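Local coordinates for ribosome inactivating type 1 protein (Iris hollandica, PDB 3MVG) that belongs to the plant ribosome-inactivating proteins, as a type 1 member built from the single toxin chain without a lectin partner, at residues His34-Leu39 and Ala245-Trp250; Pro190-Ile195 and Val224-Thr229; Gln198-Thr203 and Val220-Ser225. All blocks are in the same frame, centred on the assembly; numbering follows the deposited sequence. Where two conformers were deposited one is given.

Contact 1: His34-Leu39 and Ala245-Trp250; sequences HDIPLL and ALLLRW
L38 and L247 form a single parallel beta bridge, with CA atoms 4.8 Å apart and the two segments diverging by 46°. L247 offers both its backbone groups: its N donates to P37 O at 2.8 Å, and its O accepts from L39 N at 2.9 Å. The same P37 O also lies close to L246 CA. I36, which has a second conformer, crosses the L247 side chain at about a right angle, its CG2 3.6 Å from L247 CG. Past the bridge, R249 folds back onto L39. Its chain is bent at chi3 (-64°), and NE lies 2.9 Å from L39 O, while NH2 makes a weak bond of 3.2 Å to the same oxygen. In the NE bond L39 O sits at the edge of the guanidinium, 20° out of its plane. L38 CD2 lies over one face of that group, 3.7 Å from R249 NE, and L38 CD1 touches L247 CB. Elsewhere along the pair, L246 CD2 meets P37 CB at 4.1 Å and touches L39 CD2. A second shell of bonds holds the two segments from outside: L38 is tied to S29 and T31, and L248 to S205 and Q209 of helix 201-210. D35 bridges to R184 of the second subunit. The contact places the stretch after helix 235-240 beside strand 36-37, with L39 and L246 against helix 13-27, L38 against helix 201-210, and I36 against R239.

Contact 2: Pro190-Ile195 and Val224-Thr229; sequences PRVGII and VSVQQT. Unlike the reference sequence in segment 190-195: R191 (reference Ser).
A chi1 of 164° sets V192 CG1 anti to its backbone N, and V226 has the same rotation at 179°, so in each valine CG2 lies anti to the carbonyl carbon. The two CG2 methyls meet at 3.9 Å, and V192 CG1 rests 3.7 Å from S225 O. Beside them G193, in the first turn of helix 192-199, brings its CA within 4.0 Å of V224 O. A water joins the same two residues: it accepts from G193 N at 3.2 Å and donates to V224 O at 2.6 Å. The partner of the helix is the turn between strands 215-223 and 229-234, which braces itself. S225 OG takes the N-H of Q228 at 2.9 Å, an ST motif, and donates to Q228 OE1 at 2.6 Å from above the carbonyl plane. Q228 O in turn receives V224 N and S225 N from one face. The turn also meets the second subunit, where Q227 O and T229 N bond to the amide of Q228 of that chain. With a water as the polar link and a small apolar patch beside it, the helix start and the hairpin tip are joined lightly; the G193 N-H, at the positive end of the helix dipole, may make the water a somewhat stronger donor to V224 O.

Contact 3: Gln198-Thr203 and Val220-Ser225; sequences QTNWQT and VKLQVS
N200 meets L222 and V220 by van der Waals contact of methyl groups with its amide. The asparagine side chain and the leucine slide past each other in opposite directions, and L222 CD2 lies against the amide, 3.6 Å from N200 ND2 and 3.7 Å from both CG and CB of N200. On the OD1 side, V220 CG1 approaches N200 OD1 at 3.9 Å. One turn further along, the threonine adds an apolar pair: T203 CG2 meets V220 CG2 at 3.8 Å, the two side chains crossing at a slant. The amide is therefore lined by methyl groups from two hairpin residues. N200 marks the break between helices 192-199 and 201-210: it is the first residue to leave the former and stands at the N-cap position of the latter, though its side chain makes no capping bond. The partner is the hairpin of strands 215-223 and 229-234, the small antiparallel pair of the C-terminal part of the ribosome-inactivating fold, in which V220 pairs with I232 and L222 with V230. Polar links are split between the two ends of the amide. ND2 bonds back to D196 O in helix 192-199, which probably helps hold the amide's rotation, and D196 OD1 accepts from Q223 N of the strand. A water has donor geometry both to N200 OD1, at 2.8 Å, and to K221 O, at 2.9 Å; with another acceptor also in reach, its two protons may not always serve this pair.

How the contacts relate
Contact 1 closes the longest loop, from residues 34-39 to 245-250, and contacts 2 and 3 are nested inside it. Contacts 2 and 3 are neighbours, with centres about 9 Å apart: both use helix 192-199, and their segments overlap at V224 and S225. Contact 3 meets strand 215-223 at V220 and L222, and contact 2 meets the turn that follows. Contact 3 lies about 16 Å, centre to centre, from contact 1 and touches it through W201, whose NE1 probably bonds to L246 O. Contacts 1 and 2, about 24 Å apart by centres, do not meet. The stretch after helix 235-240, the helix pair and the hairpin are thus joined in series, and all three contacts reach the second subunit.

Contact 1: His34-Leu39 and Ala245-Trp250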
ATOM      1  N   HIS A  34      -0.082 -20.009  -0.537  1.00 11.42           N
ATOM      2  CA  HIS A  34       0.954 -19.119   0.013  1.00 11.68           C
ATOM      3  C   HIS A  34       0.378 -17.793   0.510  1.00 10.91           C
ATOM      4  O   HIS A  34       0.954 -16.721   0.290  1.00 10.99           O
ATOM      5  CB  HIS A  34       2.073 -18.872  -0.997  1.00 12.67           C
ATOM      6  CG  HIS A  34       2.843 -20.103  -1.350  1.00 14.12           C
ATOM      7  ND1 HIS A  34       3.747 -20.679  -0.482  1.00 16.32           N
ATOM      8  CD2 HIS A  34       2.845 -20.868  -2.466  1.00 14.27           C
ATOM      9  CE1 HIS A  34       4.275 -21.747  -1.055  1.00 16.16           C
ATOM     10  NE2 HIS A  34       3.743 -21.887  -2.255  1.00 16.56           N
ATOM     11  N   ASP A  35      -0.777 -17.887   1.167  1.00 10.43           N
ATOM     12  CA  ASP A  35      -1.458 -16.740   1.782  1.00 10.30           C
ATOM     13  C   ASP A  35      -2.000 -15.717   0.786  1.00 10.17           C
ATOM     14  O   ASP A  35      -2.244 -14.561   1.152  1.00 10.60           O
ATOM     15  CB  ASP A  35      -0.603 -16.099   2.882  1.00 10.82           C
ATOM     16  CG  ASP A  35      -0.431 -17.010   4.070  1.00 11.03           C
ATOM     17  OD1 ASP A  35      -1.355 -17.804   4.355  1.00 12.84           O
ATOM     18  OD2 ASP A  35       0.627 -16.941   4.716  1.00 12.72           O
ATOM     19  N   ILE A  36      -2.179 -16.154  -0.459  0.50 10.05           N
ATOM     20  CA  ILE A  36      -2.845 -15.367  -1.484  0.50 10.14           C
ATOM     21  C   ILE A  36      -4.100 -16.130  -1.915  0.50  9.98           C
ATOM     22  O   ILE A  36      -4.042 -17.343  -2.148  0.50 10.12           O
ATOM     23  CB  ILE A  36      -1.936 -15.109  -2.705  0.50 10.33           C
ATOM     24  CG1 ILE A  36      -0.561 -14.599  -2.262  0.50 11.03           C
ATOM     25  CG2 ILE A  36      -2.603 -14.123  -3.668  0.50 10.28           C
ATOM     26  CD1 ILE A  36       0.408 -14.420  -3.399  0.50 11.23           C
ATOM     27  N   PRO A  37      -5.249 -15.436  -1.998  1.00  9.79           N
ATOM     28  CA  PRO A  37      -6.471 -16.109  -2.443  1.00 10.03           C
ATOM     29  C   PRO A  37      -6.372 -16.660  -3.860  1.00  9.91           C
ATOM     30  O   PRO A  37      -5.862 -15.993  -4.768  1.00  9.84           O
ATOM     31  CB  PRO A  37      -7.516 -14.993  -2.411  1.00 10.25           C
ATOM     32  CG  PRO A  37      -7.024 -14.060  -1.372  1.00 10.82           C
ATOM     33  CD  PRO A  37      -5.530 -14.065  -1.523  1.00 10.25           C
ATOM     34  N   LEU A  38      -6.876 -17.876  -4.027  1.00  9.67           N
ATOM     35  CA  LEU A  38      -6.964 -18.516  -5.326  1.00  9.94           C
ATOM     36  C   LEU A  38      -8.344 -18.264  -5.904  1.00  9.81           C
ATOM     37  O   LEU A  38      -9.355 -18.511  -5.242  1.00  9.65           O
ATOM     38  CB  LEU A  38      -6.741 -20.020  -5.162  1.00 10.77           C
ATOM     39  CG  LEU A  38      -6.665 -20.886  -6.424  1.00 10.90           C
ATOM     40  CD1 LEU A  38      -5.466 -20.509  -7.265  1.00 11.56           C
ATOM     41  CD2 LEU A  38      -6.591 -22.355  -6.026  1.00 11.82           C
ATOM     42  N   LEU A  39      -8.399 -17.756  -7.128  1.00  9.85           N
ATOM     43  CA  LEU A  39      -9.682 -17.526  -7.779  1.00  9.52           C
ATOM     44  C   LEU A  39     -10.319 -18.863  -8.175  1.00  9.99           C
ATOM     45  O   LEU A  39      -9.621 -19.888  -8.278  1.00  9.98           O
ATOM     46  CB  LEU A  39      -9.507 -16.590  -8.978  1.00 10.00           C
ATOM     47  CG  LEU A  39      -9.140 -15.148  -8.592  1.00  9.21           C
ATOM     48  CD1 LEU A  39      -8.874 -14.334  -9.827  1.00 10.14           C
ATOM     49  CD2 LEU A  39     -10.228 -14.471  -7.736  1.00 10.03           C
ATOM     50  N   ALA A 245      -2.344 -10.272  -5.024  1.00  8.76           N
ATOM     51  CA  ALA A 245      -3.423 -10.348  -4.042  1.00  8.44           C
ATOM     52  C   ALA A 245      -4.541 -11.298  -4.411  1.00  8.45           C
ATOM     53  O   ALA A 245      -5.414 -11.572  -3.591  1.00  8.58           O
ATOM     54  CB  ALA A 245      -3.990  -8.950  -3.771  1.00  9.21           C
ATOM     55  N   LEU A 246      -4.531 -11.759  -5.657  1.00  8.69           N
ATOM     56  CA  LEU A 246      -5.449 -12.777  -6.168  1.00  8.90           C
ATOM     57  C   LEU A 246      -4.668 -13.602  -7.165  1.00  8.99           C
ATOM     58  O   LEU A 246      -3.853 -13.048  -7.909  1.00  9.41           O
ATOM     59  CB  LEU A 246      -6.639 -12.150  -6.904  1.00  9.13           C
ATOM     60  CG  LEU A 246      -7.571 -11.219  -6.133  1.00  8.63           C
ATOM     61  CD1 LEU A 246      -8.529 -10.538  -7.088  1.00 10.44           C
ATOM     62  CD2 LEU A 246      -8.324 -11.992  -5.066  1.00 10.22           C
ATOM     63  N   LEU A 247      -4.931 -14.905  -7.199  1.00  9.51           N
ATOM     64  CA  LEU A 247      -4.237 -15.795  -8.128  1.00  9.50           C
ATOM     65  C   LEU A 247      -5.176 -16.346  -9.177  1.00  9.48           C
ATOM     66  O   LEU A 247      -6.210 -16.936  -8.850  1.00  9.66           O
ATOM     67  CB  LEU A 247      -3.600 -16.977  -7.392  1.00  9.98           C
ATOM     68  CG  LEU A 247      -2.635 -16.683  -6.256  1.00  9.96           C
ATOM     69  CD1 LEU A 247      -2.307 -17.981  -5.554  1.00 11.53           C
ATOM     70  CD2 LEU A 247      -1.379 -15.993  -6.731  1.00 11.65           C
ATOM     71  N   LEU A 248      -4.802 -16.173 -10.447  1.00  9.76           N
ATOM     72  CA  LEU A 248      -5.483 -16.871 -11.538  1.00 10.14           C
ATOM     73  C   LEU A 248      -5.200 -18.369 -11.402  1.00 10.52           C
ATOM     74  O   LEU A 248      -4.035 -18.774 -11.430  1.00 10.93           O
ATOM     75  CB  LEU A 248      -4.985 -16.360 -12.891  1.00 10.78           C
ATOM     76  CG  LEU A 248      -5.659 -16.977 -14.117  1.00 10.98           C
ATOM     77  CD1 LEU A 248      -7.128 -16.562 -14.197  1.00 11.95           C
ATOM     78  CD2 LEU A 248      -4.918 -16.550 -15.363  1.00 12.60           C
ATOM     79  N   ARG A 249      -6.241 -19.180 -11.244  1.00 10.91           N
ATOM     80  CA  ARG A 249      -6.037 -20.614 -11.019  1.00 12.06           C
ATOM     81  C   ARG A 249      -5.366 -21.255 -12.231  1.00 13.47           C
ATOM     82  O   ARG A 249      -5.813 -21.088 -13.372  1.00 13.15           O
ATOM     83  CB  ARG A 249      -7.355 -21.306 -10.673  1.00 11.87           C
ATOM     84  CG  ARG A 249      -7.201 -22.776 -10.265  1.00 11.90           C
ATOM     85  CD  ARG A 249      -8.528 -23.396  -9.871  1.00 11.98           C
ATOM     86  NE  ARG A 249      -9.071 -22.733  -8.686  1.00 11.59           N
ATOM     87  CZ  ARG A 249      -9.813 -23.312  -7.752  1.00 12.35           C
ATOM     88  NH1 ARG A 249     -10.154 -24.595  -7.853  1.00 15.54           N
ATOM     89  NH2 ARG A 249     -10.223 -22.602  -6.709  1.00 13.33           N
ATOM     90  N   TRP A 250      -4.286 -21.979 -11.958  1.00 15.43           N
ATOM     91  CA  TRP A 250      -3.501 -22.641 -12.996  1.00 18.62           C
ATOM     92  C   TRP A 250      -4.077 -24.024 -13.313  1.00 20.63           C
ATOM     93  O   TRP A 250      -4.287 -24.826 -12.407  1.00 22.06           O
ATOM     94  CB  TRP A 250      -2.038 -22.741 -12.550  1.00 18.92           C
ATOM     95  CG  TRP A 250      -1.127 -23.417 -13.544  1.00 20.78           C
ATOM     96  CD1 TRP A 250      -0.865 -23.014 -14.821  1.00 22.24           C
ATOM     97  CD2 TRP A 250      -0.353 -24.602 -13.329  1.00 23.75           C
ATOM     98  NE1 TRP A 250       0.019 -23.881 -15.421  1.00 23.52           N
ATOM     99  CE2 TRP A 250       0.350 -24.864 -14.526  1.00 24.27           C
ATOM    100  CE3 TRP A 250      -0.191 -25.474 -12.243  1.00 25.31           C
ATOM    101  CZ2 TRP A 250       1.205 -25.964 -14.671  1.00 25.75           C
ATOM    102  CZ3 TRP A 250       0.664 -26.567 -12.387  1.00 26.40           C
ATOM    103  CH2 TRP A 250       1.347 -26.801 -13.593  1.00 26.51           C
TER

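Contact 2: Pro190-Ile195 and Val224-Thr229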
ATOM      1  N   PRO A 190      -0.378   5.507 -14.972  1.00 15.84           N
ATOM      2  CA  PRO A 190       0.372   4.290 -14.677  1.00 16.70           C
ATOM      3  C   PRO A 190       1.699   4.277 -15.409  1.00 17.69           C
ATOM      4  O   PRO A 190       1.760   4.592 -16.600  1.00 18.25           O
ATOM      5  CB  PRO A 190      -0.549   3.173 -15.171  1.00 16.40           C
ATOM      6  CG  PRO A 190      -1.391   3.809 -16.211  1.00 15.01           C
ATOM      7  CD  PRO A 190      -1.610   5.218 -15.729  1.00 15.30           C
ATOM      8  N   ARG A 191       2.746   3.938 -14.664  1.00 18.62           N
ATOM      9  CA  ARG A 191       4.107   3.896 -15.167  1.00 19.14           C
ATOM     10  C   ARG A 191       4.322   2.618 -15.992  1.00 18.87           C
ATOM     11  O   ARG A 191       3.483   1.712 -15.978  1.00 18.57           O
ATOM     12  CB  ARG A 191       5.079   3.971 -13.982  1.00 19.90           C
ATOM     13  CG  ARG A 191       4.980   2.773 -13.056  1.00 20.21           C
ATOM     14  CD  ARG A 191       5.758   2.898 -11.753  1.00 25.09           C
ATOM     15  NE  ARG A 191       4.960   3.472 -10.674  1.00 27.88           N
ATOM     16  CZ  ARG A 191       4.998   4.748 -10.302  1.00 28.15           C
ATOM     17  NH1 ARG A 191       5.790   5.610 -10.924  1.00 29.37           N
ATOM     18  NH2 ARG A 191       4.230   5.170  -9.319  1.00 26.98           N
ATOM     19  N   VAL A 192       5.435   2.554 -16.723  1.00 18.89           N
ATOM     20  CA  VAL A 192       5.868   1.334 -17.405  1.00 18.74           C
ATOM     21  C   VAL A 192       5.896   0.150 -16.419  1.00 17.26           C
ATOM     22  O   VAL A 192       5.593  -0.995 -16.780  1.00 16.91           O
ATOM     23  CB  VAL A 192       7.249   1.561 -18.088  1.00 19.57           C
ATOM     24  CG1 VAL A 192       7.925   0.252 -18.461  1.00 21.01           C
ATOM     25  CG2 VAL A 192       7.083   2.461 -19.314  1.00 20.88           C
ATOM     26  N   GLY A 193       6.243   0.452 -15.171  1.00 16.22           N
ATOM     27  CA  GLY A 193       6.268  -0.533 -14.098  1.00 15.73           C
ATOM     28  C   GLY A 193       4.897  -1.106 -13.796  1.00 15.51           C
ATOM     29  O   GLY A 193       4.743  -2.316 -13.674  1.00 15.97           O
ATOM     30  N   ILE A 194       3.901  -0.234 -13.669  0.50 15.34           N
ATOM     31  CA  ILE A 194       2.539  -0.667 -13.364  0.50 15.12           C
ATOM     32  C   ILE A 194       1.979  -1.485 -14.517  0.50 14.96           C
ATOM     33  O   ILE A 194       1.338  -2.513 -14.313  0.50 14.62           O
ATOM     34  CB  ILE A 194       1.610   0.532 -13.104  0.50 15.34           C
ATOM     35  CG1 ILE A 194       1.885   1.131 -11.726  0.50 15.93           C
ATOM     36  CG2 ILE A 194       0.153   0.108 -13.212  0.50 15.93           C
ATOM     37  CD1 ILE A 194       0.979   2.290 -11.379  0.50 16.23           C
ATOM     38  N   ILE A 195       2.239  -1.030 -15.735  0.50 14.77           N
ATOM     39  CA  ILE A 195       1.760  -1.728 -16.917  0.50 14.91           C
ATOM     40  C   ILE A 195       2.360  -3.130 -17.052  0.50 14.91           C
ATOM     41  O   ILE A 195       1.663  -4.080 -17.414  0.50 14.54           O
ATOM     42  CB  ILE A 195       2.008  -0.890 -18.184  0.50 15.04           C
ATOM     43  CG1 ILE A 195       1.124   0.355 -18.156  0.50 15.58           C
ATOM     44  CG2 ILE A 195       1.724  -1.696 -19.430  0.50 15.22           C
ATOM     45  CD1 ILE A 195       1.045   1.061 -19.475  0.50 17.05           C
ATOM     46  N   VAL A 224      10.590  -1.843 -13.870  1.00 18.48           N
ATOM     47  CA  VAL A 224      10.172  -0.813 -12.920  1.00 19.69           C
ATOM     48  C   VAL A 224      10.173   0.554 -13.604  1.00 19.90           C
ATOM     49  O   VAL A 224       9.603   1.514 -13.089  1.00 20.64           O
ATOM     50  CB  VAL A 224      11.009  -0.808 -11.615  1.00 19.82           C
ATOM     51  CG1 VAL A 224      10.807  -2.115 -10.852  1.00 20.57           C
ATOM     52  CG2 VAL A 224      12.483  -0.568 -11.892  1.00 21.14           C
ATOM     53  N   SER A 225      10.818   0.614 -14.768  1.00 20.10           N
ATOM     54  CA  SER A 225      10.885   1.799 -15.623  1.00 20.29           C
ATOM     55  C   SER A 225      11.268   1.306 -17.015  1.00 20.55           C
ATOM     56  O   SER A 225      11.413   0.103 -17.224  1.00 20.29           O
ATOM     57  CB  SER A 225      11.939   2.774 -15.104  1.00 20.31           C
ATOM     58  OG  SER A 225      13.224   2.174 -15.140  1.00 20.31           O
ATOM     59  N   VAL A 226      11.443   2.221 -17.964  1.00 20.91           N
ATOM     60  CA  VAL A 226      11.895   1.830 -19.302  1.00 21.47           C
ATOM     61  C   VAL A 226      13.261   1.134 -19.230  1.00 21.02           C
ATOM     62  O   VAL A 226      13.477   0.106 -19.877  1.00 21.23           O
ATOM     63  CB  VAL A 226      11.947   3.042 -20.274  1.00 21.83           C
ATOM     64  CG1 VAL A 226      12.435   2.616 -21.658  1.00 22.73           C
ATOM     65  CG2 VAL A 226      10.580   3.705 -20.385  1.00 22.93           C
ATOM     66  N   GLN A 227      14.155   1.682 -18.411  1.00 20.85           N
ATOM     67  CA  GLN A 227      15.562   1.266 -18.387  1.00 20.84           C
ATOM     68  C   GLN A 227      15.929   0.310 -17.249  1.00 20.17           C
ATOM     69  O   GLN A 227      16.983  -0.328 -17.293  1.00 20.73           O
ATOM     70  CB  GLN A 227      16.478   2.497 -18.310  1.00 21.02           C
ATOM     71  CG  GLN A 227      16.288   3.544 -19.417  1.00 22.47           C
ATOM     72  CD  GLN A 227      16.800   3.099 -20.778  0.80 23.43           C
ATOM     73  OE1 GLN A 227      17.584   2.151 -20.892  0.80 24.19           O
ATOM     74  NE2 GLN A 227      16.363   3.795 -21.822  0.80 24.14           N
ATOM     75  N   GLN A 228      15.081   0.220 -16.225  1.00 19.34           N
ATOM     76  CA  GLN A 228      15.419  -0.564 -15.034  1.00 18.54           C
ATOM     77  C   GLN A 228      14.440  -1.698 -14.771  1.00 18.04           C
ATOM     78  O   GLN A 228      13.235  -1.578 -15.031  1.00 17.58           O
ATOM     79  CB  GLN A 228      15.542   0.337 -13.801  1.00 18.67           C
ATOM     80  CG  GLN A 228      16.782   1.235 -13.798  1.00 20.08           C
ATOM     81  CD  GLN A 228      16.590   2.556 -14.534  1.00 21.87           C
ATOM     82  OE1 GLN A 228      15.515   3.162 -14.497  1.00 23.06           O
ATOM     83  NE2 GLN A 228      17.654   3.025 -15.182  1.00 22.70           N
ATOM     84  N   THR A 229      14.977  -2.795 -14.244  1.00 17.13           N
ATOM     85  CA  THR A 229      14.215  -4.011 -13.997  1.00 16.64           C
ATOM     86  C   THR A 229      14.513  -4.585 -12.621  1.00 16.08           C
ATOM     87  O   THR A 229      15.530  -4.260 -11.996  1.00 16.09           O
ATOM     88  CB  THR A 229      14.553  -5.102 -15.035  1.00 16.55           C
ATOM     89  OG1 THR A 229      15.973  -5.276 -15.099  1.00 17.63           O
ATOM     90  CG2 THR A 229      14.017  -4.745 -16.413  1.00 17.69           C
TER
HETATM   91  O   HOH W   1       8.003   3.044 -14.417  1.00 40.27           O

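Contact 3: Gln198-Thr203 and Val220-Ser225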
ATOM      1  N   GLN A 198       0.714  -5.467 -14.542  1.00 13.38           N
ATOM      2  CA  GLN A 198      -0.571  -5.912 -15.072  1.00 13.12           C
ATOM      3  C   GLN A 198      -0.398  -7.036 -16.090  1.00 12.88           C
ATOM      4  O   GLN A 198      -1.115  -8.032 -16.052  1.00 12.88           O
ATOM      5  CB  GLN A 198      -1.328  -4.748 -15.723  1.00 12.62           C
ATOM      6  CG  GLN A 198      -1.733  -3.640 -14.764  1.00 12.16           C
ATOM      7  CD  GLN A 198      -2.253  -2.413 -15.487  1.00 12.54           C
ATOM      8  OE1 GLN A 198      -2.254  -2.349 -16.716  1.00 16.13           O
ATOM      9  NE2 GLN A 198      -2.702  -1.433 -14.729  1.00 13.18           N
ATOM     10  N   THR A 199       0.564  -6.864 -17.002  1.00 12.81           N
ATOM     11  CA  THR A 199       0.852  -7.844 -18.062  1.00 14.26           C
ATOM     12  C   THR A 199       1.275  -9.207 -17.510  1.00 13.41           C
ATOM     13  O   THR A 199       1.049 -10.239 -18.145  1.00 14.25           O
ATOM     14  CB  THR A 199       1.969  -7.296 -18.999  1.00 14.97           C
ATOM     15  OG1 THR A 199       1.581  -6.016 -19.514  1.00 17.81           O
ATOM     16  CG2 THR A 199       2.278  -8.245 -20.154  1.00 17.59           C
ATOM     17  N   ASN A 200       1.880  -9.202 -16.325  1.00 12.39           N
ATOM     18  CA  ASN A 200       2.468 -10.406 -15.750  1.00 12.67           C
ATOM     19  C   ASN A 200       1.629 -11.107 -14.692  1.00 12.12           C
ATOM     20  O   ASN A 200       2.131 -11.985 -13.987  1.00 12.67           O
ATOM     21  CB  ASN A 200       3.869 -10.099 -15.221  1.00 13.01           C
ATOM     22  CG  ASN A 200       4.901 -10.113 -16.320  1.00 13.85           C
ATOM     23  OD1 ASN A 200       5.350 -11.185 -16.745  1.00 16.20           O
ATOM     24  ND2 ASN A 200       5.250  -8.937 -16.825  1.00 14.36           N
ATOM     25  N   TRP A 201       0.349 -10.753 -14.603  1.00 11.31           N
ATOM     26  CA  TRP A 201      -0.506 -11.342 -13.579  1.00 11.27           C
ATOM     27  C   TRP A 201      -0.636 -12.855 -13.696  1.00 11.04           C
ATOM     28  O   TRP A 201      -0.476 -13.561 -12.704  1.00 11.03           O
ATOM     29  CB  TRP A 201      -1.879 -10.689 -13.574  1.00 10.39           C
ATOM     30  CG  TRP A 201      -2.777 -11.227 -12.499  1.00 10.22           C
ATOM     31  CD1 TRP A 201      -2.566 -11.182 -11.142  1.00 10.30           C
ATOM     32  CD2 TRP A 201      -4.019 -11.908 -12.692  1.00  9.80           C
ATOM     33  NE1 TRP A 201      -3.616 -11.779 -10.487  1.00  9.79           N
ATOM     34  CE2 TRP A 201      -4.518 -12.232 -11.415  1.00  9.21           C
ATOM     35  CE3 TRP A 201      -4.767 -12.253 -13.824  1.00  9.75           C
ATOM     36  CZ2 TRP A 201      -5.735 -12.883 -11.238  1.00  9.59           C
ATOM     37  CZ3 TRP A 201      -5.967 -12.901 -13.650  1.00 10.21           C
ATOM     38  CH2 TRP A 201      -6.448 -13.211 -12.365  1.00 10.36           C
ATOM     39  N   GLN A 202      -0.917 -13.351 -14.897  1.00 12.19           N
ATOM     40  CA  GLN A 202      -1.019 -14.796 -15.090  1.00 12.78           C
ATOM     41  C   GLN A 202       0.313 -15.493 -14.783  1.00 12.97           C
ATOM     42  O   GLN A 202       0.344 -16.498 -14.067  1.00 12.75           O
ATOM     43  CB  GLN A 202      -1.524 -15.162 -16.494  1.00 13.41           C
ATOM     44  CG  GLN A 202      -1.387 -16.659 -16.776  1.00 15.29           C
ATOM     45  CD  GLN A 202      -2.152 -17.149 -17.985  1.00 18.27           C
ATOM     46  OE1 GLN A 202      -1.999 -18.305 -18.387  1.00 21.25           O
ATOM     47  NE2 GLN A 202      -2.998 -16.303 -18.549  1.00 18.40           N
ATOM     48  N   THR A 203       1.410 -14.930 -15.288  1.00 13.22           N
ATOM     49  CA  THR A 203       2.728 -15.510 -15.082  1.00 14.03           C
ATOM     50  C   THR A 203       3.064 -15.602 -13.595  1.00 13.22           C
ATOM     51  O   THR A 203       3.495 -16.656 -13.114  1.00 13.47           O
ATOM     52  CB  THR A 203       3.802 -14.721 -15.850  1.00 14.26           C
ATOM     53  OG1 THR A 203       3.549 -14.845 -17.255  1.00 16.97           O
ATOM     54  CG2 THR A 203       5.200 -15.241 -15.549  1.00 16.15           C
ATOM     55  N   VAL A 220      10.647 -14.242 -12.564  1.00 15.93           N
ATOM     56  CA  VAL A 220       9.879 -13.330 -13.402  1.00 15.66           C
ATOM     57  C   VAL A 220      10.538 -11.953 -13.408  1.00 15.51           C
ATOM     58  O   VAL A 220      10.596 -11.275 -12.379  1.00 15.35           O
ATOM     59  CB  VAL A 220       8.411 -13.214 -12.897  1.00 15.65           C
ATOM     60  CG1 VAL A 220       7.603 -12.276 -13.793  1.00 15.65           C
ATOM     61  CG2 VAL A 220       7.746 -14.586 -12.826  1.00 15.47           C
ATOM     62  N   LYS A 221      11.034 -11.540 -14.570  1.00 15.50           N
ATOM     63  CA  LYS A 221      11.596 -10.202 -14.707  1.00 15.80           C
ATOM     64  C   LYS A 221      10.479  -9.186 -14.928  1.00 15.20           C
ATOM     65  O   LYS A 221       9.593  -9.395 -15.756  1.00 15.82           O
ATOM     66  CB  LYS A 221      12.596 -10.152 -15.861  1.00 16.44           C
ATOM     67  CG  LYS A 221      13.302  -8.807 -16.001  1.00 17.73           C
ATOM     68  CD  LYS A 221      14.208  -8.754 -17.230  1.00 21.24           C
ATOM     69  CE  LYS A 221      13.411  -8.781 -18.530  1.00 24.05           C
ATOM     70  NZ  LYS A 221      12.822  -7.471 -18.886  1.00 26.70           N
ATOM     71  N   LEU A 222      10.544  -8.090 -14.179  1.00 14.89           N
ATOM     72  CA  LEU A 222       9.575  -7.001 -14.288  1.00 15.13           C
ATOM     73  C   LEU A 222      10.272  -5.677 -14.529  1.00 15.65           C
ATOM     74  O   LEU A 222      11.285  -5.378 -13.902  1.00 15.62           O
ATOM     75  CB  LEU A 222       8.742  -6.881 -13.009  1.00 15.34           C
ATOM     76  CG  LEU A 222       7.814  -8.029 -12.615  1.00 14.30           C
ATOM     77  CD1 LEU A 222       7.199  -7.730 -11.259  1.00 15.07           C
ATOM     78  CD2 LEU A 222       6.727  -8.254 -13.651  1.00 15.85           C
ATOM     79  N   GLN A 223       9.712  -4.879 -15.429  1.00 16.08           N
ATOM     80  CA  GLN A 223      10.151  -3.499 -15.584  1.00 17.63           C
ATOM     81  C   GLN A 223       9.701  -2.680 -14.390  1.00 18.00           C
ATOM     82  O   GLN A 223       8.560  -2.808 -13.939  1.00 18.41           O
ATOM     83  CB  GLN A 223       9.552  -2.877 -16.844  1.00 18.14           C
ATOM     84  CG  GLN A 223       9.889  -3.608 -18.124  1.00 19.64           C
ATOM     85  CD  GLN A 223      11.358  -3.527 -18.509  1.00 20.91           C
ATOM     86  OE1 GLN A 223      12.031  -2.514 -18.286  1.00 22.75           O
ATOM     87  NE2 GLN A 223      11.858  -4.596 -19.104  1.00 21.59           N
ATOM     88  N   VAL A 224      10.590  -1.843 -13.870  1.00 18.48           N
ATOM     89  CA  VAL A 224      10.172  -0.813 -12.920  1.00 19.69           C
ATOM     90  C   VAL A 224      10.173   0.554 -13.604  1.00 19.90           C
ATOM     91  O   VAL A 224       9.603   1.514 -13.089  1.00 20.64           O
ATOM     92  CB  VAL A 224      11.009  -0.808 -11.615  1.00 19.82           C
ATOM     93  CG1 VAL A 224      10.807  -2.115 -10.852  1.00 20.57           C
ATOM     94  CG2 VAL A 224      12.483  -0.568 -11.892  1.00 21.14           C
ATOM     95  N   SER A 225      10.818   0.614 -14.768  1.00 20.10           N
ATOM     96  CA  SER A 225      10.885   1.799 -15.623  1.00 20.29           C
ATOM     97  C   SER A 225      11.268   1.306 -17.015  1.00 20.55           C
ATOM     98  O   SER A 225      11.413   0.103 -17.224  1.00 20.29           O
ATOM     99  CB  SER A 225      11.939   2.774 -15.104  1.00 20.31           C
ATOM    100  OG  SER A 225      13.224   2.174 -15.140  1.00 20.31           O
TER
HETATM  101  O   HOH W   2       8.127 -11.348 -17.248  1.00 26.20           O